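Side-chain contacts in phosphatidylglycerol lysyltransferase C-terminal domain-containing protein (Bacteroides thetaiotaomicron, PDB 2HQY), which is of unknown function but binds coenzyme A and is probably an acetyltransferase-like acyl- or aminoacyl-transferase: residues 166-171 and 208-213; 173-178 and 188-193; 195-200 and 220-225; 236-239 and 244-247. All coordinates share one frame; numbering follows the deposited sequence. Where two conformers were deposited one is given.

How the contacts relate
From the N terminus, the first element used by these contacts is helix 165-179, which supplies one side of both contact 1 and contact 2. Contact 2 closes the shorter loop, joining this helix to helix 185-199, and it lies wholly within the span that contact 1 closes when strand 207-213 returns to residues 166-171. Contact 3 ties the far end of helix 185-199 to strand 216-227, so its span crosses that of contact 1. Contact 4 opens only after the others have closed and joins strand 230-238 to helix 245-256 across a turn of four residues. Contacts 1, 3 and 4 thus attach helices to neighbouring strands, while contacts 2 and 4 share the coenzyme A.

Contact 1: residues 166-171 and 208-213; sequences QECLDL and GGILHV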
# COMPACT_ATOMS: atom_id res chain seq x y z
N GLN A 166 -12.03 5.63 -17.41
CA GLN A 166 -11.77 7.05 -17.16
C GLN A 166 -13.01 7.84 -16.69
O GLN A 166 -12.91 8.73 -15.80
CB GLN A 166 -11.08 7.74 -18.36
CG GLN A 166 -10.59 9.15 -18.03
CD GLN A 166 -9.56 9.14 -16.91
OE1 GLN A 166 -8.57 8.43 -16.99
NE2 GLN A 166 -9.78 9.96 -15.87
N GLU A 167 -14.18 7.56 -17.26
CA GLU A 167 -15.34 8.34 -16.80
C GLU A 167 -15.72 7.98 -15.35
O GLU A 167 -16.20 8.85 -14.60
CB GLU A 167 -16.53 8.27 -17.76
CG GLU A 167 -17.08 6.92 -18.03
CD GLU A 167 -18.32 6.99 -18.92
OE1 GLU A 167 -18.75 8.09 -19.30
OE2 GLU A 167 -18.84 5.93 -19.26
N CYS A 168 -15.48 6.74 -14.96
CA CYS A 168 -15.69 6.35 -13.54
C CYS A 168 -14.71 7.13 -12.66
O CYS A 168 -15.07 7.65 -11.61
CB CYS A 168 -15.48 4.85 -13.35
SG CYS A 168 -16.74 3.86 -14.23
N LEU A 169 -13.46 7.20 -13.09
CA LEU A 169 -12.45 7.95 -12.30
C LEU A 169 -12.85 9.43 -12.22
O LEU A 169 -12.66 10.08 -11.18
CB LEU A 169 -11.06 7.80 -12.93
CG LEU A 169 -10.44 6.40 -12.75
CD1 LEU A 169 -9.24 6.17 -13.71
CD2 LEU A 169 -10.03 6.13 -11.29
N ASP A 170 -13.41 9.95 -13.31
CA ASP A 170 -13.85 11.37 -13.38
C ASP A 170 -14.99 11.61 -12.40
O ASP A 170 -14.95 12.61 -11.67
CB ASP A 170 -14.25 11.74 -14.82
CG ASP A 170 -13.05 11.86 -15.78
OD1 ASP A 170 -11.89 11.84 -15.34
OD2 ASP A 170 -13.28 11.97 -16.99
N LEU A 171 -15.97 10.69 -12.34
CA LEU A 171 -17.09 10.82 -11.40
C LEU A 171 -16.57 10.76 -9.97
O LEU A 171 -16.98 11.56 -9.10
CB LEU A 171 -18.15 9.75 -11.63
CG LEU A 171 -19.38 9.92 -10.73
CD1 LEU A 171 -20.09 11.22 -11.08
CD2 LEU A 171 -20.30 8.72 -10.87
N GLY A 208 -18.71 -4.40 -13.58
CA GLY A 208 -19.36 -3.20 -13.08
C GLY A 208 -20.34 -2.63 -14.05
O GLY A 208 -20.50 -3.13 -15.17
N GLY A 209 -20.95 -1.52 -13.65
CA GLY A 209 -21.95 -0.86 -14.53
C GLY A 209 -21.85 0.65 -14.34
O GLY A 209 -21.31 1.15 -13.32
N ILE A 210 -22.37 1.37 -15.34
CA ILE A 210 -22.35 2.82 -15.39
C ILE A 210 -23.72 3.29 -15.88
O ILE A 210 -24.31 2.68 -16.78
CB ILE A 210 -21.26 3.31 -16.40
CG1 ILE A 210 -19.86 2.92 -15.92
CG2 ILE A 210 -21.33 4.81 -16.56
CD1 ILE A 210 -18.79 3.03 -17.06
N LEU A 211 -24.23 4.34 -15.26
CA LEU A 211 -25.46 4.99 -15.66
C LEU A 211 -25.10 6.35 -16.29
O LEU A 211 -24.30 7.12 -15.72
CB LEU A 211 -26.34 5.16 -14.42
CG LEU A 211 -27.84 5.19 -14.59
CD1 LEU A 211 -28.32 3.87 -15.23
CD2 LEU A 211 -28.50 5.51 -13.24
N HIS A 212 -25.68 6.62 -17.47
CA HIS A 212 -25.55 7.91 -18.12
C HIS A 212 -26.93 8.56 -18.27
O HIS A 212 -27.92 7.87 -18.58
CB HIS A 212 -24.95 7.74 -19.49
CG HIS A 212 -23.67 6.99 -19.51
ND1 HIS A 212 -23.60 5.61 -19.62
CD2 HIS A 212 -22.39 7.43 -19.48
CE1 HIS A 212 -22.33 5.24 -19.64
NE2 HIS A 212 -21.58 6.33 -19.56
N VAL A 213 -27.00 9.86 -18.00
CA VAL A 213 -28.21 10.66 -18.23
C VAL A 213 -27.80 11.92 -18.98
O VAL A 213 -26.79 12.54 -18.66
CB VAL A 213 -28.92 11.02 -16.89
CG1 VAL A 213 -30.04 12.04 -17.13
CG2 VAL A 213 -29.50 9.78 -16.23
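Ile210 and His212 of strand 207-213 reach the flank of helix 165-179, a helix-on-sheet packing within the acetyltransferase-like fold. Ile210 comes first along the strand, and its CD1 lies 3.6 Å from Cys168 SG. The same methyl also touches the carboxylate of Glu167, so this one branch meets a sulfur and a charged group together. Two residues on, the side chains of His212 and Glu167 cross at about a right angle. Glu167 holds CG between its backbone N and carbonyl carbon (chi1 59°) and then runs out extended, which carries the carboxylate to the ring edge. On the other side of the imidazole, ND1 bonds to Glu156 O in the adjacent strand 156-159, so both ring nitrogens are engaged and rotation of the ring is restrained. An alanine in place of Glu167 would remove the carboxylate, and His212 NE2 would probably be left without its mate and the ring freer to turn about its remaining bond to Glu156 O. The bond itself is nearly straight: His212 NE2 donates to Glu167 OE2 over 2.8 Å at 163°, within the ring plane but 31° out of the carboxylate plane, on the syn side.

Contact 2: residues 173-178 and 188-193; sequences AEWCKV and GNERRA. With COA (coenzyme A), chain C.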
# COMPACT_ATOMS: atom_id res chain seq x y z
N ALA A 173 -13.64 11.65 -8.89
CA ALA A 173 -12.92 12.90 -8.60
C ALA A 173 -13.92 14.02 -8.27
O ALA A 173 -13.70 14.81 -7.36
CB ALA A 173 -12.03 13.30 -9.79
N GLU A 174 -15.05 14.04 -8.97
CA GLU A 174 -16.08 15.04 -8.68
C GLU A 174 -16.70 14.78 -7.33
O GLU A 174 -16.91 15.71 -6.55
CB GLU A 174 -17.17 15.03 -9.75
CG GLU A 174 -16.66 15.53 -11.10
CD GLU A 174 -17.80 15.90 -12.06
OE1 GLU A 174 -18.94 16.17 -11.59
OE2 GLU A 174 -17.54 15.91 -13.29
N TRP A 175 -17.01 13.51 -7.06
CA TRP A 175 -17.64 13.11 -5.80
C TRP A 175 -16.73 13.44 -4.62
O TRP A 175 -17.18 13.92 -3.56
CB TRP A 175 -17.95 11.60 -5.84
CG TRP A 175 -18.81 11.13 -4.73
CD1 TRP A 175 -20.18 10.98 -4.74
CD2 TRP A 175 -18.38 10.73 -3.42
NE1 TRP A 175 -20.62 10.52 -3.51
CE2 TRP A 175 -19.53 10.37 -2.69
CE3 TRP A 175 -17.12 10.66 -2.80
CZ2 TRP A 175 -19.47 9.92 -1.36
CZ3 TRP A 175 -17.05 10.23 -1.47
CH2 TRP A 175 -18.23 9.86 -0.76
N CYS A 176 -15.44 13.19 -4.79
CA CYS A 176 -14.46 13.46 -3.72
C CYS A 176 -14.25 14.97 -3.50
O CYS A 176 -13.93 15.41 -2.37
CB CYS A 176 -13.15 12.75 -4.00
SG CYS A 176 -13.21 11.09 -3.23
N LYS A 177 -14.38 15.75 -4.57
CA LYS A 177 -14.30 17.23 -4.43
C LYS A 177 -15.45 17.69 -3.54
O LYS A 177 -15.23 18.46 -2.61
CB LYS A 177 -14.31 17.96 -5.79
CG LYS A 177 -14.07 19.48 -5.74
CD LYS A 177 -12.76 19.86 -5.01
CE LYS A 177 -11.46 19.41 -5.72
NZ LYS A 177 -10.22 19.83 -4.97
N VAL A 178 -16.66 17.20 -3.82
CA VAL A 178 -17.85 17.54 -3.02
C VAL A 178 -17.68 17.07 -1.57
O VAL A 178 -17.96 17.81 -0.61
CB VAL A 178 -19.14 16.89 -3.63
CG1 VAL A 178 -20.37 17.15 -2.76
CG2 VAL A 178 -19.41 17.43 -5.04
N GLY A 188 -11.27 9.33 2.05
CA GLY A 188 -9.90 9.36 1.50
C GLY A 188 -9.30 7.98 1.32
O GLY A 188 -8.73 7.65 0.26
N ASN A 189 -9.47 7.13 2.35
CA ASN A 189 -9.02 5.75 2.25
C ASN A 189 -9.85 5.00 1.20
O ASN A 189 -9.30 4.22 0.41
CB ASN A 189 -9.13 5.07 3.62
CG ASN A 189 -7.99 5.49 4.56
OD1 ASN A 189 -6.97 5.99 4.11
ND2 ASN A 189 -8.16 5.26 5.86
N GLU A 190 -11.16 5.23 1.18
CA GLU A 190 -11.98 4.55 0.17
C GLU A 190 -11.50 4.92 -1.23
O GLU A 190 -11.44 4.04 -2.09
CB GLU A 190 -13.47 4.97 0.26
CG GLU A 190 -14.29 4.09 -0.63
CD GLU A 190 -15.64 4.69 -1.05
OE1 GLU A 190 -15.80 5.93 -1.08
OE2 GLU A 190 -16.54 3.87 -1.40
N ARG A 191 -11.19 6.20 -1.44
CA ARG A 191 -10.69 6.67 -2.74
C ARG A 191 -9.45 5.87 -3.17
O ARG A 191 -9.36 5.49 -4.33
CB ARG A 191 -10.34 8.15 -2.73
CG ARG A 191 -9.71 8.58 -4.07
CD ARG A 191 -9.64 10.11 -4.20
NE ARG A 191 -8.92 10.69 -3.06
CZ ARG A 191 -8.86 12.00 -2.79
NH1 ARG A 191 -9.45 12.88 -3.60
NH2 ARG A 191 -8.20 12.41 -1.71
N ARG A 192 -8.51 5.66 -2.26
CA ARG A 192 -7.29 4.86 -2.60
C ARG A 192 -7.66 3.44 -3.08
O ARG A 192 -7.10 2.94 -4.07
CB ARG A 192 -6.34 4.78 -1.39
CG ARG A 192 -5.67 6.13 -1.05
CD ARG A 192 -4.75 6.64 -2.21
NE ARG A 192 -3.91 5.56 -2.72
CZ ARG A 192 -2.82 5.04 -2.13
NH1 ARG A 192 -2.35 5.53 -0.96
NH2 ARG A 192 -2.19 4.04 -2.75
N ALA A 193 -8.60 2.81 -2.37
CA ALA A 193 -9.02 1.45 -2.74
C ALA A 193 -9.79 1.44 -4.06
O ALA A 193 -9.56 0.57 -4.91
CB ALA A 193 -9.85 0.84 -1.63
N1A COA C . -17.32 5.16 2.44
C2A COA C . -18.07 5.39 1.34
N3A COA C . -19.01 6.35 1.33
C4A COA C . -19.22 7.12 2.43
C5A COA C . -18.46 6.91 3.58
C6A COA C . -17.49 5.90 3.56
N6A COA C . -16.70 5.63 4.64
N7A COA C . -18.90 7.81 4.50
C8A COA C . -19.88 8.56 3.94
N9A COA C . -20.09 8.11 2.69
C1B COA C . -21.03 8.68 1.68
C2B COA C . -22.54 8.52 1.82
O2B COA C . -22.98 7.33 1.17
C3B COA C . -23.01 9.73 1.02
O3B COA C . -22.98 9.47 -0.38
P3B COA C . -23.93 10.29 -1.40
O7A COA C . -25.29 9.65 -1.17
O8A COA C . -23.30 10.09 -2.77
O9A COA C . -23.91 11.74 -0.95
C4B COA C . -21.97 10.81 1.29
O4B COA C . -20.78 10.10 1.63
C5B COA C . -22.40 11.76 2.42
O5B COA C . -23.36 11.10 3.25
P1A COA C . -23.44 11.17 4.87
O1A COA C . -24.22 9.97 5.34
O2A COA C . -22.07 11.45 5.48
O3A COA C . -24.39 12.47 5.05
O4A COA C . -25.00 14.91 4.74
O5A COA C . -22.49 14.15 4.59
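A disulfide-bonded cysteine meets an arginine here: Cys176, whose SG is joined to Cys181, packs against the aliphatic part and the guanidinium end of Arg191. Cys176 SG lies 3.8 Å from Arg191 CD, and Cys176 CB is 3.7 Å from Arg191 NH1, approaching the guanidinium obliquely. Arg191 leaves its helix with CG anti to the backbone N (chi1 176°) and bends at chi3, which lays its chain along the cysteine while NH2 forms a salt bridge to Asp182. No hydrogen bond joins the two segments. The residues just before these two, Trp175 and Glu190, face coenzyme A and meet only loosely, Glu190 OE1 lying obliquely 4.5 Å from Trp175 CZ3. The indole N-H of Trp175 donates from NE1 to phosphate oxygen O8A of the cofactor at 2.8 Å, almost straight at 177°, and Trp175 CZ2 lies 3.3 Å from the ribose oxygen O4B. Glu190 stretches out so that OE1 comes within 3.4 Å of C2A of the adenine, while the same oxygen takes a salt bridge from Lys237. That lysine also makes a cation-pi contact with Trp175. The chemistry implies a division of labour: the disulfide and the Arg191-Asp182 salt bridge tie each helix to their connection, whereas the indole N-H binds the 3'-phosphate and a carboxylate, its charge probably offset by Lys237, borders the adenine.

Contact 3: residues 195-200 and 220-225; sequences IYALHN and FTFGMP
Helix 195-199 passes over strand 220-225 with the axes of the two short segments 10.7 Å apart and inclined at 77°, and the backbones come nearest at Leu198 and Phe222, whose CA atoms are 9.0 Å apart. Side chains bridge the distance, a worked example of how a helix seats on a sheet through alternate strand residues: Phe220 and Phe222 both direct their CB toward the helix. Phe222 has the largest share of the contact. Its CG sits between the backbone N and the carbonyl carbon (chi1 62°), which raises the ring off the strand to meet two successive helix residues. Ala197 CB presses obliquely on the outer end of the ring, 3.5 Å from Phe222 CZ, and the small methyl allows this close approach. Leu198 comes to the adjoining part of the ring, its CD2 3.7 Å from Phe222 CE2. The other methyl of the leucine turns to the neighbouring ring, more loosely, with Leu198 CD1 4.4 Å from Phe220 CE1. Along the strand the two aromatics also meet, Phe222 CE2 lying at the edge of the Phe220 ring. Were Phe222 an alanine, the loss of the ring would probably open a gap beneath Ala197 and Leu198 and deprive Phe220 of its edge neighbour. All four residues are buried. Beyond them, Leu198 and Phe220 both touch Cys168 of helix 165-179, Phe222 rests on Val235 of strand 230-238, and Ala197 meets Ser36 of helix 31-36.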
# COMPACT_ATOMS: atom_id res chain seq x y z
N ILE A 195 -9.66 3.60 -6.59
CA ILE A 195 -8.79 3.92 -7.71
C ILE A 195 -7.89 2.71 -8.06
O ILE A 195 -7.70 2.39 -9.25
CB ILE A 195 -7.99 5.20 -7.43
CG1 ILE A 195 -8.94 6.44 -7.50
CG2 ILE A 195 -6.75 5.25 -8.37
CD1 ILE A 195 -8.27 7.74 -7.06
N TYR A 196 -7.35 2.02 -7.06
CA TYR A 196 -6.57 0.79 -7.34
C TYR A 196 -7.45 -0.21 -8.09
O TYR A 196 -7.02 -0.81 -9.08
CB TYR A 196 -6.06 0.18 -6.03
CG TYR A 196 -5.33 -1.13 -6.22
CD1 TYR A 196 -3.94 -1.19 -6.25
CD2 TYR A 196 -6.05 -2.32 -6.37
CE1 TYR A 196 -3.28 -2.41 -6.40
CE2 TYR A 196 -5.42 -3.55 -6.54
CZ TYR A 196 -4.05 -3.59 -6.53
OH TYR A 196 -3.42 -4.81 -6.72
N ALA A 197 -8.68 -0.40 -7.62
CA ALA A 197 -9.61 -1.33 -8.28
C ALA A 197 -9.89 -0.98 -9.73
O ALA A 197 -9.88 -1.86 -10.62
CB ALA A 197 -10.93 -1.40 -7.52
N LEU A 198 -10.16 0.30 -9.98
CA LEU A 198 -10.40 0.77 -11.37
C LEU A 198 -9.15 0.62 -12.25
O LEU A 198 -9.23 0.14 -13.40
CB LEU A 198 -10.90 2.24 -11.38
CG LEU A 198 -12.38 2.40 -10.89
CD1 LEU A 198 -12.74 3.90 -10.83
CD2 LEU A 198 -13.42 1.64 -11.77
N HIS A 199 -7.99 1.02 -11.73
CA HIS A 199 -6.76 0.88 -12.49
C HIS A 199 -6.42 -0.60 -12.82
O HIS A 199 -5.75 -0.89 -13.82
CB HIS A 199 -5.57 1.41 -11.69
CG HIS A 199 -5.48 2.90 -11.55
ND1 HIS A 199 -4.77 3.56 -10.57
CD2 HIS A 199 -6.13 3.86 -12.25
CE1 HIS A 199 -4.95 4.87 -10.70
NE2 HIS A 199 -5.77 5.08 -11.71
N ASN A 200 -6.81 -1.52 -11.95
CA ASN A 200 -6.50 -2.94 -12.12
C ASN A 200 -7.76 -3.80 -12.34
O ASN A 200 -7.80 -4.98 -12.00
CB ASN A 200 -5.72 -3.39 -10.89
CG ASN A 200 -4.40 -2.65 -10.78
OD1 ASN A 200 -3.47 -2.88 -11.59
ND2 ASN A 200 -4.30 -1.74 -9.81
N PHE A 220 -21.72 4.95 -11.05
CA PHE A 220 -21.08 3.67 -11.41
C PHE A 220 -21.03 2.76 -10.19
O PHE A 220 -21.19 3.22 -9.04
CB PHE A 220 -19.69 3.87 -12.05
CG PHE A 220 -18.64 4.30 -11.06
CD1 PHE A 220 -17.86 3.34 -10.39
CD2 PHE A 220 -18.42 5.67 -10.80
CE1 PHE A 220 -16.89 3.73 -9.44
CE2 PHE A 220 -17.44 6.06 -9.88
CZ PHE A 220 -16.68 5.07 -9.19
N THR A 221 -20.81 1.48 -10.44
CA THR A 221 -20.78 0.46 -9.38
C THR A 221 -19.93 -0.67 -9.87
O THR A 221 -19.87 -0.89 -11.08
CB THR A 221 -22.23 -0.01 -9.01
OG1 THR A 221 -22.21 -0.86 -7.86
CG2 THR A 221 -22.93 -0.74 -10.17
N PHE A 222 -19.28 -1.39 -8.95
CA PHE A 222 -18.55 -2.59 -9.33
C PHE A 222 -18.45 -3.56 -8.15
O PHE A 222 -18.70 -3.18 -6.97
CB PHE A 222 -17.17 -2.27 -9.95
CG PHE A 222 -16.20 -1.55 -9.04
CD1 PHE A 222 -15.58 -2.23 -7.98
CD2 PHE A 222 -15.80 -0.25 -9.35
CE1 PHE A 222 -14.61 -1.58 -7.18
CE2 PHE A 222 -14.85 0.42 -8.56
CZ PHE A 222 -14.24 -0.26 -7.49
N GLY A 223 -18.13 -4.80 -8.48
CA GLY A 223 -17.96 -5.85 -7.49
C GLY A 223 -17.51 -7.12 -8.15
O GLY A 223 -17.20 -7.14 -9.34
N MET A 224 -17.43 -8.17 -7.35
CA MET A 224 -17.11 -9.49 -7.89
C MET A 224 -17.54 -10.56 -6.92
O MET A 224 -17.93 -10.26 -5.79
CB MET A 224 -15.58 -9.60 -8.22
CG MET A 224 -14.57 -9.56 -6.99
SD MET A 224 -12.82 -9.67 -7.49
CE MET A 224 -12.74 -11.39 -8.06
N PRO A 225 -17.44 -11.84 -7.32
CA PRO A 225 -17.82 -12.91 -6.39
C PRO A 225 -16.97 -12.92 -5.11
O PRO A 225 -15.77 -12.59 -5.14
CB PRO A 225 -17.57 -14.20 -7.22
CG PRO A 225 -17.75 -13.72 -8.64
CD PRO A 225 -17.04 -12.38 -8.62

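Contact 4: residues 236-239 and 244-247; sequences EKAD and GAYA. With COA (coenzyme A), chain C.
Ala238 CB sits squarely over the Tyr246 ring, 3.5 Å from its centroid and 9° off the ring normal, a CH-pi contact in which a methyl covers one face. The same methyl lies 4.1 Å from Ala245 CB, so the strand residue is held against the first turn of the helix as well. The phenol oxygen reaches past the methyl to the strand backbone, where Ala238 N makes a weak hydrogen bond to Tyr246 OH at 3.1 Å. Towards the cofactor, Tyr246 OH donates a hydrogen bond to phosphate oxygen O8A of coenzyme A; the modelled 2.4 Å is shorter than expected, so the length is doubtful. That oxygen lies near the plane of the ring, at its edge. A water adds a further link, donating to Tyr246 OH and to O3B of the coenzyme. These contacts join the end of strand 230-238 to the start of helix 245-256, the first step of a beta-alpha-beta unit completed by strand 263-265, and the cofactor's 3'-phosphate is bound at this junction. Glu236 flanks the ring obliquely: with CG anti to the backbone N (chi1 -164°) its extended chain brings OE2 to 3.5 Å from Tyr246 CD2. Farther out, Arg266 forms a salt bridge with Glu236 OE2, and a second water donates to this oxygen at 2.8 Å and weakly to Tyr246 O.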
# COMPACT_ATOMS: atom_id res chain seq x y z
N GLU A 236 -20.42 1.87 -4.92
CA GLU A 236 -21.51 2.48 -5.66
C GLU A 236 -21.45 3.99 -5.45
O GLU A 236 -21.49 4.47 -4.30
CB GLU A 236 -22.84 1.90 -5.15
CG GLU A 236 -24.04 2.14 -6.04
CD GLU A 236 -25.30 1.52 -5.43
OE1 GLU A 236 -25.77 0.49 -5.97
OE2 GLU A 236 -25.77 2.04 -4.39
N LYS A 237 -21.31 4.76 -6.54
CA LYS A 237 -21.19 6.22 -6.47
C LYS A 237 -22.14 6.84 -7.45
O LYS A 237 -22.30 6.34 -8.56
CB LYS A 237 -19.79 6.72 -6.85
CG LYS A 237 -18.66 6.28 -5.95
CD LYS A 237 -18.75 6.97 -4.63
CE LYS A 237 -17.54 6.63 -3.81
NZ LYS A 237 -17.73 7.19 -2.46
N ALA A 238 -22.77 7.94 -7.05
CA ALA A 238 -23.67 8.66 -7.93
C ALA A 238 -23.54 10.17 -7.74
O ALA A 238 -23.15 10.65 -6.66
CB ALA A 238 -25.12 8.18 -7.74
N ASP A 239 -23.78 10.89 -8.84
CA ASP A 239 -23.91 12.35 -8.83
C ASP A 239 -25.18 12.64 -8.02
O ASP A 239 -26.28 12.16 -8.34
CB ASP A 239 -24.02 12.86 -10.28
CG ASP A 239 -24.17 14.37 -10.38
OD1 ASP A 239 -24.51 15.05 -9.39
OD2 ASP A 239 -23.97 14.88 -11.50
N GLY A 244 -32.67 9.38 -7.91
CA GLY A 244 -32.99 8.00 -8.33
C GLY A 244 -31.83 7.25 -8.96
O GLY A 244 -31.94 6.07 -9.32
N ALA A 245 -30.70 7.93 -9.12
CA ALA A 245 -29.56 7.29 -9.74
C ALA A 245 -29.02 6.12 -8.92
O ALA A 245 -28.67 5.11 -9.49
CB ALA A 245 -28.46 8.30 -10.06
N TYR A 246 -28.92 6.26 -7.60
CA TYR A 246 -28.49 5.12 -6.77
C TYR A 246 -29.44 3.93 -6.91
O TYR A 246 -28.98 2.78 -7.08
CB TYR A 246 -28.36 5.51 -5.28
CG TYR A 246 -27.03 6.17 -4.94
CD1 TYR A 246 -26.98 7.52 -4.54
CD2 TYR A 246 -25.82 5.46 -5.02
CE1 TYR A 246 -25.75 8.13 -4.21
CE2 TYR A 246 -24.59 6.06 -4.71
CZ TYR A 246 -24.56 7.39 -4.30
OH TYR A 246 -23.34 7.99 -3.99
N ALA A 247 -30.75 4.19 -6.88
CA ALA A 247 -31.73 3.09 -7.06
C ALA A 247 -31.59 2.41 -8.42
O ALA A 247 -31.61 1.16 -8.51
CB ALA A 247 -33.19 3.60 -6.87
N1A COA C . -17.32 5.16 2.44
C2A COA C . -18.07 5.39 1.34
N3A COA C . -19.01 6.35 1.33
C4A COA C . -19.22 7.12 2.43
C5A COA C . -18.46 6.91 3.58
C6A COA C . -17.49 5.90 3.56
N6A COA C . -16.70 5.63 4.64
N7A COA C . -18.90 7.81 4.50
C8A COA C . -19.88 8.56 3.94
N9A COA C . -20.09 8.11 2.69
C1B COA C . -21.03 8.68 1.68
C2B COA C . -22.54 8.52 1.82
O2B COA C . -22.98 7.33 1.17
C3B COA C . -23.01 9.73 1.02
O3B COA C . -22.98 9.47 -0.38
P3B COA C . -23.93 10.29 -1.40
O7A COA C . -25.29 9.65 -1.17
O8A COA C . -23.30 10.09 -2.77
O9A COA C . -23.91 11.74 -0.95
C4B COA C . -21.97 10.81 1.29
O4B COA C . -20.78 10.10 1.63
C5B COA C . -22.40 11.76 2.42
O5B COA C . -23.36 11.10 3.25
P1A COA C . -23.44 11.17 4.87
O1A COA C . -24.22 9.97 5.34
O2A COA C . -22.07 11.45 5.48
O3A COA C . -24.39 12.47 5.05
O4A COA C . -25.00 14.91 4.74
O5A COA C . -22.49 14.15 4.59
O HOH W 1 -28.50 1.75 -4.07
O HOH W 2 -22.47 6.52 -1.76